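PDB 1TJO: iron-rich dpsA-homolog protein, which sequesters ferrous iron, oxidises it and stores it as ferric mineral inside a hollow shell of twelve subunits, protecting DNA from oxidative damage. Local coordinates for the interface of chains A and B. Numbering follows the deposited sequence. Chains: chain A/B, Iron-rich dpsA-homolog protein.

Contact 1: the interface of chains A and B. Residues chain A 42, 93-97, 99; chain B 43, 46, 50, 53, 100, 110.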
# COMPACT_ATOMS: atom_id res chain seq x y z
N TYR A 42 -6.19 18.86 26.04
CA TYR A 42 -6.15 19.88 25.00
C TYR A 42 -5.14 21.02 25.27
O TYR A 42 -4.54 21.53 24.36
CB TYR A 42 -7.54 20.42 24.63
CG TYR A 42 -7.99 19.88 23.25
CD1 TYR A 42 -9.25 19.37 23.10
CD2 TYR A 42 -7.18 19.99 22.14
CE1 TYR A 42 -9.69 18.90 21.90
CE2 TYR A 42 -7.61 19.52 20.92
CZ TYR A 42 -8.87 18.98 20.81
OH TYR A 42 -9.32 18.48 19.58
N HIS A 93 -16.24 19.80 26.94
CA HIS A 93 -15.75 21.19 26.89
C HIS A 93 -15.23 21.42 25.47
O HIS A 93 -14.56 20.53 24.93
CB HIS A 93 -14.62 21.43 27.88
CG HIS A 93 -14.98 21.21 29.31
ND1 HIS A 93 -16.15 21.67 29.90
CD2 HIS A 93 -14.31 20.55 30.29
CE1 HIS A 93 -16.16 21.32 31.18
NE2 HIS A 93 -15.06 20.63 31.43
N ALA A 94 -15.50 22.61 24.89
CA ALA A 94 -15.24 22.80 23.48
C ALA A 94 -14.38 24.00 23.13
O ALA A 94 -13.39 23.85 22.39
CB ALA A 94 -16.55 22.83 22.73
N SER A 95 -14.77 25.19 23.57
CA SER A 95 -14.03 26.37 23.14
C SER A 95 -12.67 26.40 23.78
O SER A 95 -12.49 25.88 24.86
CB SER A 95 -14.79 27.68 23.51
OG SER A 95 -14.78 27.98 24.90
N PRO A 96 -11.71 27.02 23.12
CA PRO A 96 -10.36 27.09 23.65
C PRO A 96 -10.34 27.75 25.04
O PRO A 96 -9.67 27.25 25.94
CB PRO A 96 -9.63 27.95 22.63
CG PRO A 96 -10.33 27.68 21.37
CD PRO A 96 -11.78 27.58 21.75
N GLU A 97 -11.07 28.85 25.19
CA GLU A 97 -11.15 29.48 26.51
C GLU A 97 -11.68 28.56 27.60
O GLU A 97 -11.17 28.54 28.70
CB GLU A 97 -12.01 30.75 26.42
CG GLU A 97 -12.82 31.16 27.60
CD GLU A 97 -13.78 32.28 27.20
OE1 GLU A 97 -15.04 32.07 27.22
OE2 GLU A 97 -13.26 33.34 26.77
N LEU A 99 -11.67 25.15 27.55
CA LEU A 99 -10.69 24.10 27.80
C LEU A 99 -9.56 24.56 28.75
O LEU A 99 -9.24 23.86 29.71
CB LEU A 99 -10.10 23.64 26.46
CG LEU A 99 -11.05 22.85 25.56
CD1 LEU A 99 -10.52 22.74 24.17
CD2 LEU A 99 -11.32 21.46 26.18
N VAL B 43 -9.69 28.61 16.39
CA VAL B 43 -11.07 28.67 16.89
C VAL B 43 -12.01 27.89 16.01
O VAL B 43 -12.83 27.15 16.52
CB VAL B 43 -11.58 30.12 17.20
CG1 VAL B 43 -10.80 30.69 18.36
CG2 VAL B 43 -11.50 31.02 16.08
N HIS B 46 -11.60 24.16 16.78
CA HIS B 46 -12.21 23.75 18.01
C HIS B 46 -13.72 23.66 17.89
O HIS B 46 -14.32 22.76 18.44
CB HIS B 46 -11.71 24.58 19.20
CG HIS B 46 -10.43 24.06 19.76
ND1 HIS B 46 -10.36 22.89 20.49
CD2 HIS B 46 -9.16 24.53 19.68
CE1 HIS B 46 -9.10 22.66 20.84
NE2 HIS B 46 -8.36 23.64 20.36
N LYS B 50 -16.23 20.46 18.06
CA LYS B 50 -17.45 20.50 18.88
C LYS B 50 -18.60 19.97 18.11
O LYS B 50 -19.31 19.08 18.60
CB LYS B 50 -17.77 21.93 19.26
CG LYS B 50 -18.98 22.06 20.14
CD LYS B 50 -19.36 23.50 20.28
CE LYS B 50 -20.66 23.64 21.09
NZ LYS B 50 -20.94 25.06 21.54
N TRP B 53 -18.31 16.22 17.42
CA TRP B 53 -18.62 15.38 18.59
C TRP B 53 -20.11 15.28 18.83
O TRP B 53 -20.62 14.20 19.22
CB TRP B 53 -17.95 15.95 19.83
CG TRP B 53 -16.46 15.96 19.81
CD1 TRP B 53 -15.60 15.08 19.17
CD2 TRP B 53 -15.63 16.94 20.46
NE1 TRP B 53 -14.31 15.49 19.39
CE2 TRP B 53 -14.28 16.60 20.19
CE3 TRP B 53 -15.88 18.03 21.27
CZ2 TRP B 53 -13.20 17.35 20.66
CZ3 TRP B 53 -14.81 18.77 21.75
CH2 TRP B 53 -13.49 18.41 21.47
N GLN B 100 -8.09 32.13 21.36
CA GLN B 100 -9.46 32.68 21.33
C GLN B 100 -9.47 34.21 21.52
O GLN B 100 -10.23 34.93 20.82
CB GLN B 100 -10.38 31.99 22.35
CG GLN B 100 -11.85 32.41 22.15
CD GLN B 100 -12.81 31.48 22.83
OE1 GLN B 100 -12.47 30.35 23.17
NE2 GLN B 100 -14.03 31.99 23.10
N GLU B 110 -20.90 27.49 25.38
CA GLU B 110 -20.71 26.05 25.61
C GLU B 110 -21.96 25.18 25.50
O GLU B 110 -21.85 23.94 25.58
CB GLU B 110 -20.03 25.79 26.92
CG GLU B 110 -18.57 26.17 26.88
CD GLU B 110 -17.77 25.33 25.91
OE1 GLU B 110 -17.24 25.92 24.94
OE2 GLU B 110 -17.68 24.10 26.11
O HOH W 1 -12.83 21.87 20.81
O HOH W 2 -18.31 23.08 28.73
O HOH W 3 -15.78 30.52 25.04
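Within the two-fold interface of the Dps shell, the loop of chain A that leads into helix 96-102 lies over helix 24-54 of chain B, with B:His46 at its middle. Followed from its root, B:His46 begins with CB packed against the carbonyl oxygen of A:Ala94 and CD of A:Pro96; the imidazole and the A:Pro96 ring run past each other in opposite directions, so that CG lies 4.0 Å and CD2 3.8 Å from CG of the proline. ND1 takes part in a hydrogen bond of 2.7 Å with water 1, which lies at the ring edge and also joins the carbonyl oxygens of A:Ala94 and B:His46. At the tip, CE1 points into the centre of the A:Tyr42 face, 3.4 Å above its plane, in an edge-to-face pair with the rings turned 70° apart. CD1 of A:Leu99 meets the same tip obliquely, and the rim of B:Trp53, at CH2, touches CE1 of the tyrosine. A histidine suits this place because it offers a polar nitrogen to water and a C-H edge to an aromatic face.

B:Glu110, bent at chi2 (-64°), turns its carboxylate to two successive backbone amides: OE2 accepts from N of A:Ala94 and OE1 from N of A:Ser95, 2.9 Å each, both through syn lone pairs. This two-pronged grip suits a carboxylate and fixes its rotation. B:Gln100 reaches across with CG anti to the backbone N (chi1 -171°) and an extended chain. Its OE1 takes the N-H of A:Glu97 at 2.9 Å, the donor above the carbonyl plane, while NE2 binds water 3, which also meets OG of A:Ser95 and OE1 of A:Glu97.

Contact 2: the interface of chains A and B. Residues chain A 42, 75, 79, 82-83; chain B 45, 49, 52-53, 64.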
# COMPACT_ATOMS: atom_id res chain seq x y z
N TYR A 42 -6.19 18.86 26.04
CA TYR A 42 -6.15 19.88 25.00
C TYR A 42 -5.14 21.02 25.27
O TYR A 42 -4.54 21.53 24.36
CB TYR A 42 -7.54 20.42 24.63
CG TYR A 42 -7.99 19.88 23.25
CD1 TYR A 42 -9.25 19.37 23.10
CD2 TYR A 42 -7.18 19.99 22.14
CE1 TYR A 42 -9.69 18.90 21.90
CE2 TYR A 42 -7.61 19.52 20.92
CZ TYR A 42 -8.87 18.98 20.81
OH TYR A 42 -9.32 18.48 19.58
N GLU A 75 -4.09 14.83 20.65
CA GLU A 75 -5.30 15.20 19.92
C GLU A 75 -6.26 14.01 19.83
O GLU A 75 -7.48 14.15 20.02
CB GLU A 75 -4.92 15.69 18.53
CG GLU A 75 -6.06 16.44 17.89
CD GLU A 75 -5.99 16.47 16.37
OE1 GLU A 75 -5.02 15.90 15.76
OE2 GLU A 75 -6.93 17.08 15.80
N ASP A 79 -9.96 13.46 21.53
CA ASP A 79 -11.10 13.12 20.69
C ASP A 79 -11.86 11.99 21.31
O ASP A 79 -13.08 12.06 21.44
CB ASP A 79 -10.64 12.76 19.27
CG ASP A 79 -11.80 12.65 18.30
OD1 ASP A 79 -12.51 13.63 18.02
OD2 ASP A 79 -12.08 11.56 17.79
N ALA A 82 -13.63 13.27 24.54
CA ALA A 82 -14.79 14.10 24.19
C ALA A 82 -15.91 13.26 23.62
O ALA A 82 -17.09 13.49 23.95
CB ALA A 82 -14.39 15.16 23.18
N GLU A 83 -15.59 12.31 22.73
CA GLU A 83 -16.65 11.46 22.18
C GLU A 83 -17.31 10.58 23.27
O GLU A 83 -18.51 10.34 23.20
CB GLU A 83 -16.14 10.65 21.02
CG GLU A 83 -15.76 11.64 19.90
CD GLU A 83 -15.36 11.02 18.58
OE1 GLU A 83 -15.05 11.76 17.60
OE2 GLU A 83 -15.39 9.79 18.53
N TYR B 45 -11.15 25.28 14.10
CA TYR B 45 -10.86 23.88 14.49
C TYR B 45 -11.60 23.38 15.70
O TYR B 45 -12.26 22.33 15.63
CB TYR B 45 -9.34 23.69 14.64
CG TYR B 45 -8.95 22.45 15.33
CD1 TYR B 45 -8.81 21.24 14.65
CD2 TYR B 45 -8.67 22.47 16.68
CE1 TYR B 45 -8.39 20.12 15.32
CE2 TYR B 45 -8.28 21.35 17.37
CZ TYR B 45 -8.14 20.16 16.70
OH TYR B 45 -7.73 19.04 17.37
N LYS B 49 -14.62 20.63 15.78
CA LYS B 49 -14.54 19.47 16.69
C LYS B 49 -15.79 19.35 17.49
O LYS B 49 -16.34 18.26 17.65
CB LYS B 49 -13.30 19.52 17.58
CG LYS B 49 -12.01 19.25 16.87
CD LYS B 49 -11.91 17.91 16.19
CE LYS B 49 -11.73 16.77 17.06
NZ LYS B 49 -10.83 15.69 16.37
N HIS B 52 -18.55 18.14 15.37
CA HIS B 52 -18.25 16.73 15.05
C HIS B 52 -18.66 15.84 16.21
O HIS B 52 -19.32 14.80 16.02
CB HIS B 52 -16.74 16.67 14.78
CG HIS B 52 -16.11 15.32 14.85
ND1 HIS B 52 -16.23 14.38 13.84
CD2 HIS B 52 -15.24 14.80 15.75
CE1 HIS B 52 -15.49 13.33 14.14
NE2 HIS B 52 -14.86 13.57 15.28
N TRP B 53 -18.31 16.22 17.42
CA TRP B 53 -18.62 15.38 18.59
C TRP B 53 -20.11 15.28 18.83
O TRP B 53 -20.62 14.20 19.22
CB TRP B 53 -17.95 15.95 19.83
CG TRP B 53 -16.46 15.96 19.81
CD1 TRP B 53 -15.60 15.08 19.17
CD2 TRP B 53 -15.63 16.94 20.46
NE1 TRP B 53 -14.31 15.49 19.39
CE2 TRP B 53 -14.28 16.60 20.19
CE3 TRP B 53 -15.88 18.03 21.27
CZ2 TRP B 53 -13.20 17.35 20.66
CZ3 TRP B 53 -14.81 18.77 21.75
CH2 TRP B 53 -13.49 18.41 21.47
N HIS B 64 -20.75 13.85 10.82
CA HIS B 64 -19.68 13.59 11.78
C HIS B 64 -18.38 13.40 11.01
O HIS B 64 -17.34 14.00 11.35
CB HIS B 64 -20.04 12.29 12.55
CG HIS B 64 -19.02 11.83 13.54
ND1 HIS B 64 -18.78 12.51 14.72
CD2 HIS B 64 -18.22 10.74 13.58
CE1 HIS B 64 -17.86 11.87 15.43
NE2 HIS B 64 -17.49 10.80 14.75
O HOH W 4 -15.79 8.94 15.77
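All ten residues have helical backbone torsions, and the three-to-four-residue spacing of A:Glu75, A:Asp79 and A:Ala82/A:Glu83 brings them to one side of helix 60-87, toward helix 24-54 of chain B. On the flat indole of B:Trp53, CB of A:Ala82 sits over the centre of one face, 3.4 Å from the centroid of the six-membered ring; a methyl is small enough for the helix to come this close. The carbonyl oxygen of B:Lys49 lies over the opposite face, toward the rim. At the edge, NE1 donates in the ring plane to OD1 of A:Asp79 at 2.9 Å. B:Lys49, folded by bends at chi2, chi3 and chi4, brings NZ to the same oxygen in a salt bridge of 3.1 Å. Both donors approach from above the carboxylate plane, and the two would probably stabilise its negative charge. An alanine in place of B:Trp53 would remove the indole N-H and the surface under A:Ala82, and would probably loosen the hold on A:Asp79.

Farther along, B:Tyr45 reaches tip to tip toward A:Glu75, its phenol OH donating to OE2 at 2.6 Å and also sharing a hydrogen bond of 2.8 Å with OH of A:Tyr42. A hydroxyl can donate and accept at once.

B:His52 and B:His64 each give ND1 to the other's backbone carbonyl oxygen, which fixes both rings and turns NE2 of B:His52 toward OE1 of A:Glu83, 2.9 Å away. B:His52 with A:Asp79 and A:Glu83 forms the Dps ferroxidase centre, its ligands divided between helix 24-54 of chain B and helix 60-87 of the facing chain A, with B:His64 on helix 60-87 of chain B beside them.

The centres of the C-alpha atoms of contact 1 and contact 2 lie about 9 Å apart, and both contacts include A:Tyr42 and B:Trp53. Helix 24-54 of chain B serves both, meeting helix 96-102 of chain A and its preceding loop in contact 1 and helix 60-87 of chain A in contact 2, while A:Tyr42 brings in helix 24-54 of chain A. Subunit packing and the iron site are thus parts of one surface, and loop docking probably helps to hold the tryptophan, a residue involved in iron translocation, beside the metal ligands. Two-fold symmetry repeats both contacts, so each pair builds two iron sites.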